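Side-chain contacts in protein bvu-3222 (Bacteroides vulgatus ATCC 8482, PDB 3FYF), which is of unknown function but belongs to the DUF4251 family and is probably a periplasmic protein: residues B[134-139]-B[143-148]; B[38-43]-B[109-114]. All blocks are in the same frame, centred on the assembly; numbering follows the deposited sequence.

Contact 1: B[134-139]-B[143-148]; sequences VSIVLT and NQASVT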
loop_
_atom_site.group_PDB
_atom_site.type_symbol
_atom_site.label_atom_id
_atom_site.label_comp_id
_atom_site.label_asym_id
_atom_site.label_seq_id
_atom_site.Cartn_x
_atom_site.Cartn_y
_atom_site.Cartn_z
ATOM N N VAL B 134 -8.441 11.599 -12.758
ATOM C CA VAL B 134 -7.676 10.446 -12.330
ATOM C C VAL B 134 -6.196 10.774 -12.458
ATOM O O VAL B 134 -5.769 11.378 -13.446
ATOM C CB VAL B 134 -8.004 9.210 -13.215
ATOM C CG1 VAL B 134 -7.243 7.992 -12.753
ATOM C CG2 VAL B 134 -9.505 8.914 -13.220
ATOM N N SER B 135 -5.424 10.391 -11.444
ATOM C CA SER B 135 -3.986 10.599 -11.452
ATOM C C SER B 135 -3.255 9.303 -11.098
ATOM O O SER B 135 -3.393 8.786 -9.991
ATOM C CB SER B 135 -3.612 11.736 -10.497
ATOM O OG SER B 135 -2.282 12.160 -10.701
ATOM N N ILE B 136 -2.500 8.777 -12.060
ATOM C CA ILE B 136 -1.743 7.546 -11.890
ATOM C C ILE B 136 -0.256 7.869 -11.788
ATOM O O ILE B 136 0.280 8.627 -12.589
ATOM C CB ILE B 136 -1.976 6.536 -13.062
ATOM C CG1 ILE B 136 -3.452 6.134 -13.162
ATOM C CG2 ILE B 136 -1.086 5.288 -12.904
ATOM C CD1 ILE B 136 -3.825 5.348 -14.436
ATOM N N VAL B 137 0.400 7.301 -10.783
ATOM C CA VAL B 137 1.850 7.341 -10.701
ATOM C C VAL B 137 2.316 5.896 -10.813
ATOM O O VAL B 137 1.932 5.066 -9.990
ATOM C CB VAL B 137 2.332 7.949 -9.364
ATOM C CG1 VAL B 137 3.850 7.966 -9.315
ATOM C CG2 VAL B 137 1.754 9.384 -9.167
ATOM N N LEU B 138 3.116 5.603 -11.837
ATOM C CA LEU B 138 3.725 4.279 -12.026
ATOM C C LEU B 138 5.189 4.306 -11.583
ATOM O O LEU B 138 5.967 5.129 -12.057
ATOM C CB LEU B 138 3.614 3.844 -13.496
ATOM C CG LEU B 138 4.430 2.674 -14.065
ATOM C CD1 LEU B 138 3.960 1.336 -13.515
ATOM C CD2 LEU B 138 4.329 2.668 -15.579
ATOM N N THR B 139 5.552 3.406 -10.672
ATOM C CA THR B 139 6.923 3.306 -10.177
ATOM C C THR B 139 7.846 2.726 -11.260
ATOM O O THR B 139 7.573 1.660 -11.801
ATOM C CB THR B 139 6.984 2.447 -8.887
ATOM O OG1 THR B 139 6.042 2.942 -7.928
ATOM C CG2 THR B 139 8.373 2.469 -8.276
ATOM N N ASN B 143 5.680 -2.637 -12.373
ATOM C CA ASN B 143 4.289 -2.311 -12.744
ATOM C C ASN B 143 3.422 -1.903 -11.545
ATOM O O ASN B 143 2.194 -1.949 -11.592
ATOM C CB ASN B 143 3.620 -3.403 -13.609
ATOM C CG ASN B 143 3.210 -4.660 -12.820
ATOM O OD1 ASN B 143 2.298 -5.374 -13.233
ATOM N ND2 ASN B 143 3.892 -4.945 -11.719
ATOM N N GLN B 144 4.089 -1.488 -10.476
ATOM C CA GLN B 144 3.416 -1.070 -9.260
ATOM C C GLN B 144 2.991 0.383 -9.406
ATOM O O GLN B 144 3.796 1.255 -9.740
ATOM C CB GLN B 144 4.334 -1.283 -8.058
ATOM C CG GLN B 144 4.656 -2.751 -7.840
ATOM C CD GLN B 144 5.797 -2.969 -6.880
ATOM O OE1 GLN B 144 6.048 -2.149 -5.994
ATOM N NE2 GLN B 144 6.495 -4.090 -7.043
ATOM N N ALA B 145 1.708 0.638 -9.203
ATOM C CA ALA B 145 1.188 1.968 -9.471
ATOM C C ALA B 145 0.103 2.373 -8.498
ATOM O O ALA B 145 -0.595 1.524 -7.945
ATOM C CB ALA B 145 0.693 2.069 -10.916
ATOM N N SER B 146 -0.012 3.687 -8.306
ATOM C CA SER B 146 -0.990 4.304 -7.428
ATOM C C SER B 146 -1.936 5.191 -8.242
ATOM O O SER B 146 -1.488 6.026 -9.030
ATOM C CB SER B 146 -0.268 5.171 -6.406
ATOM O OG SER B 146 -1.122 5.462 -5.318
ATOM N N VAL B 147 -3.236 5.024 -8.038
ATOM C CA VAL B 147 -4.252 5.781 -8.782
ATOM C C VAL B 147 -5.069 6.624 -7.821
ATOM O O VAL B 147 -5.770 6.074 -6.986
ATOM C CB VAL B 147 -5.245 4.845 -9.511
ATOM C CG1 VAL B 147 -6.209 5.645 -10.352
ATOM C CG2 VAL B 147 -4.522 3.880 -10.386
ATOM N N THR B 148 -4.997 7.949 -7.940
ATOM C CA THR B 148 -5.804 8.829 -7.090
ATOM C C THR B 148 -6.997 9.385 -7.886
ATOM O O THR B 148 -6.830 9.923 -8.982
ATOM C CB THR B 148 -4.951 9.960 -6.452
ATOM O OG1 THR B 148 -3.865 9.391 -5.707
ATOM C CG2 THR B 148 -5.772 10.806 -5.500
HETATM O O HOH W 1 -1.729 8.468 -7.494
#

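Contact 2: B[38-43]-B[109-114]; sequences QAINAL and ISMRQD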
loop_
_atom_site.group_PDB
_atom_site.type_symbol
_atom_site.label_atom_id
_atom_site.label_comp_id
_atom_site.label_asym_id
_atom_site.label_seq_id
_atom_site.Cartn_x
_atom_site.Cartn_y
_atom_site.Cartn_z
ATOM N N GLN B 38 5.715 -3.491 -20.308
ATOM C CA GLN B 38 4.309 -3.828 -20.560
ATOM C C GLN B 38 3.327 -2.779 -20.044
ATOM O O GLN B 38 2.302 -2.533 -20.682
ATOM C CB GLN B 38 3.959 -5.187 -19.952
ATOM C CG GLN B 38 4.465 -6.392 -20.745
ATOM C CD GLN B 38 4.086 -7.721 -20.105
ATOM O OE1 GLN B 38 3.570 -7.770 -18.984
ATOM N NE2 GLN B 38 4.347 -8.812 -20.818
ATOM N N ALA B 39 3.626 -2.182 -18.887
ATOM C CA ALA B 39 2.789 -1.124 -18.313
ATOM C C ALA B 39 2.917 0.187 -19.095
ATOM O O ALA B 39 1.914 0.851 -19.352
ATOM C CB ALA B 39 3.119 -0.909 -16.835
ATOM N N ILE B 40 4.152 0.540 -19.462
ATOM C CA ILE B 40 4.461 1.705 -20.310
ATOM C C ILE B 40 3.698 1.625 -21.633
ATOM O O ILE B 40 2.986 2.565 -22.004
ATOM C CB ILE B 40 5.996 1.801 -20.603
ATOM C CG1 ILE B 40 6.792 2.049 -19.322
ATOM C CG2 ILE B 40 6.320 2.885 -21.647
ATOM C CD1 ILE B 40 6.714 3.450 -18.812
ATOM N N ASN B 41 3.837 0.487 -22.315
ATOM C CA ASN B 41 3.152 0.221 -23.587
ATOM C C ASN B 41 1.635 0.162 -23.472
ATOM O O ASN B 41 0.926 0.545 -24.402
ATOM C CB ASN B 41 3.678 -1.065 -24.228
ATOM C CG ASN B 41 5.123 -0.944 -24.682
ATOM O OD1 ASN B 41 5.631 0.155 -24.910
ATOM N ND2 ASN B 41 5.793 -2.078 -24.811
ATOM N N ALA B 42 1.141 -0.304 -22.328
ATOM C CA ALA B 42 -0.293 -0.305 -22.056
ATOM C C ALA B 42 -0.821 1.116 -21.896
ATOM O O ALA B 42 -1.926 1.423 -22.347
ATOM C CB ALA B 42 -0.601 -1.120 -20.829
ATOM N N LEU B 43 -0.022 1.976 -21.267
ATOM C CA LEU B 43 -0.403 3.375 -21.051
ATOM C C LEU B 43 -0.354 4.173 -22.349
ATOM O O LEU B 43 -1.231 4.994 -22.598
ATOM C CB LEU B 43 0.494 4.042 -20.002
ATOM C CG LEU B 43 0.338 3.687 -18.519
ATOM C CD1 LEU B 43 1.523 4.246 -17.734
ATOM C CD2 LEU B 43 -0.977 4.187 -17.936
ATOM N N ILE B 109 -5.789 13.483 -21.685
ATOM C CA ILE B 109 -4.696 12.557 -21.387
ATOM C C ILE B 109 -3.322 13.216 -21.529
ATOM O O ILE B 109 -2.969 13.703 -22.605
ATOM C CB ILE B 109 -4.746 11.300 -22.300
ATOM C CG1 ILE B 109 -6.085 10.571 -22.155
ATOM C CG2 ILE B 109 -3.569 10.356 -21.998
ATOM C CD1 ILE B 109 -6.338 9.517 -23.236
ATOM N N SER B 110 -2.561 13.225 -20.434
ATOM C CA SER B 110 -1.141 13.571 -20.467
ATOM C C SER B 110 -0.297 12.455 -19.839
ATOM O O SER B 110 -0.719 11.808 -18.880
ATOM C CB SER B 110 -0.873 14.918 -19.777
ATOM O OG SER B 110 -0.957 14.822 -18.363
ATOM N N MET B 111 0.893 12.248 -20.392
ATOM C CA MET B 111 1.827 11.243 -19.915
ATOM C C MET B 111 3.206 11.885 -19.797
ATOM O O MET B 111 3.767 12.366 -20.788
ATOM C CB MET B 111 1.854 10.059 -20.884
ATOM C CG MET B 111 2.714 8.873 -20.468
ATOM S SD MET B 111 2.329 7.457 -21.523
ATOM C CE MET B 111 3.602 6.289 -21.050
ATOM N N ARG B 112 3.728 11.907 -18.574
ATOM C CA ARG B 112 5.030 12.497 -18.276
ATOM C C ARG B 112 5.919 11.472 -17.591
ATOM O O ARG B 112 5.431 10.519 -16.995
ATOM C CB ARG B 112 4.877 13.728 -17.375
ATOM C CG ARG B 112 4.078 14.878 -17.987
ATOM C CD ARG B 112 3.824 15.961 -16.952
ATOM N NE ARG B 112 2.791 16.905 -17.378
ATOM C CZ ARG B 112 3.028 18.066 -17.982
ATOM N NH1 ARG B 112 4.274 18.446 -18.242
ATOM N NH2 ARG B 112 2.015 18.848 -18.329
ATOM N N GLN B 113 7.229 11.680 -17.674
ATOM C CA GLN B 113 8.197 10.756 -17.103
ATOM C C GLN B 113 9.300 11.551 -16.419
ATOM O O GLN B 113 9.822 12.508 -16.993
ATOM C CB GLN B 113 8.777 9.855 -18.209
ATOM C CG GLN B 113 9.789 8.825 -17.716
ATOM C CD GLN B 113 10.180 7.794 -18.766
ATOM O OE1 GLN B 113 9.374 7.404 -19.612
ATOM N NE2 GLN B 113 11.424 7.329 -18.697
ATOM N N ASP B 114 9.657 11.165 -15.195
ATOM C CA ASP B 114 10.773 11.821 -14.508
ATOM C C ASP B 114 12.125 11.240 -14.931
ATOM O O ASP B 114 12.188 10.449 -15.871
ATOM C CB ASP B 114 10.571 11.873 -12.977
ATOM C CG ASP B 114 10.714 10.524 -12.278
ATOM O OD1 ASP B 114 11.060 9.492 -12.893
ATOM O OD2 ASP B 114 10.473 10.514 -11.054
#

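Contact 1: B[134-139]-B[143-148]
Ser-135 and Thr-148, and then Val-137 and Ser-146, pair through two-way backbone hydrogen bonds, so that the strands run antiparallel at 166° with their axes 4.6 Å apart. A fifth bond, from Thr-139 N to Gln-144 O at 2.9 Å, closes the register beside the turn. At the non-hydrogen-bonded pairs the apolar side chains take over. Ile-136 and Val-147 run alongside each other in the same direction, with Ile-136 CG1 3.7 Å from Val-147 CG2. Ile-136 CG2, anti to its own backbone N (chi1 of -61° sets CG1 beside that N), comes within 4.2 Å of Ala-145 CB. Val-134 reaches Val-147 from the diagonal position, its CG1 being 3.5 Å from Val-147 CG1. This is a beta hairpin, 132-138 with 144-151, of an eight-stranded antiparallel beta barrel; Ile-136, Ala-145 and Val-147 share the face that packs on Phe-48 and Leu-50. If an alanine stood at Ile-136, both branches would be gone, Val-147 CG2 would probably lose its cross-strand neighbour and Ala-145 CB one of its two, and a gap would probably open beside Phe-48. Leu-138 CD1 reaches across to the residue before the partner strand, 3.7 Å from Asn-143 CA. The opposite face of the hairpin is more polar: a water donates to Ser-135 O and also bonds to Thr-148 OG1, adding a water bridge to the two direct bonds, while Thr-148 OG1 bonds further to Thr-159 and Ser-146 OG to Asn-161. Thr-139 OG1 and Gln-144 OE1 turn to the second subunit, bonding to backbone atoms of its Met-62 and Phe-64.

Contact 2: B[38-43]-B[109-114]
Met-111 reaches from its strand to the helix 27-44 and touches Leu-43 and Ile-40 with the far end of its side chain, a worked example of how one long, unbranched residue can bridge the distance between a helix and a strand. The backbones stay well apart, the nearest CA atoms being those of Leu-43 and Met-111 at 8.3 Å. From CA the side chain sets out toward the helix. Met-111 CB is still 6.2 Å from Leu-43 CB. Met-111 CG, placed anti to the backbone N (chi1 -176°), has come only to 5.3 Å from that same Leu-43 CB. The later torsions are extended too, and the chain therefore runs almost straight on. Contact begins at the sulfur: Met-111 SD lies 4.2 Å from Leu-43 CB. The methyl at the tip does most of the touching. Met-111 CE sits 4.0 Å from Leu-43 CB, and beside it meets Ile-40, approaching the backbone O of Ile-40 at 3.9 Å and the branch CG2 at 4.4 Å. The methyl thus rests against two residues one helical turn apart, near the C-terminal end of the helix. In the wider setting helix 27-44 packs on an eight-stranded antiparallel beta barrel: Leu-43 packs further on Phe-48, Tyr-121 and Leu-164, and Ile-40 on Val-119, while the strand of Met-111 is bonded to 119-126 through Ser-110 and Arg-112. No hydrogen bond crosses between 38-43 and 109-114, and the two bury just 151 Å² together. What joins them is van der Waals attraction, the thioether methyl meeting aliphatic carbon and a carbonyl oxygen, a cohesion that depends on closeness of fit and demands little in direction.

Contacts 1 and 2 meet on the same barrel, on which helix 27-44 packs; their centres are about 10 Å apart, and along the chain contact 2 closes before contact 1 opens. Leu-138 is the main joint between them: its CD2 lies 3.9 Å from Leu-43 CD1 and 4.0 Å from Ala-39 CB, so the helical segment 38-43 is packed by the hairpin as well as by strand 109-113. Asn-143 CB adds a second touch at the turn, 4.1 Å from Ala-39 CB. The helix is thus held by apolar contacts from both, whereas the second subunit reaches contact 1 and leaves the segments of contact 2 untouched. No active site is known to which either could be related.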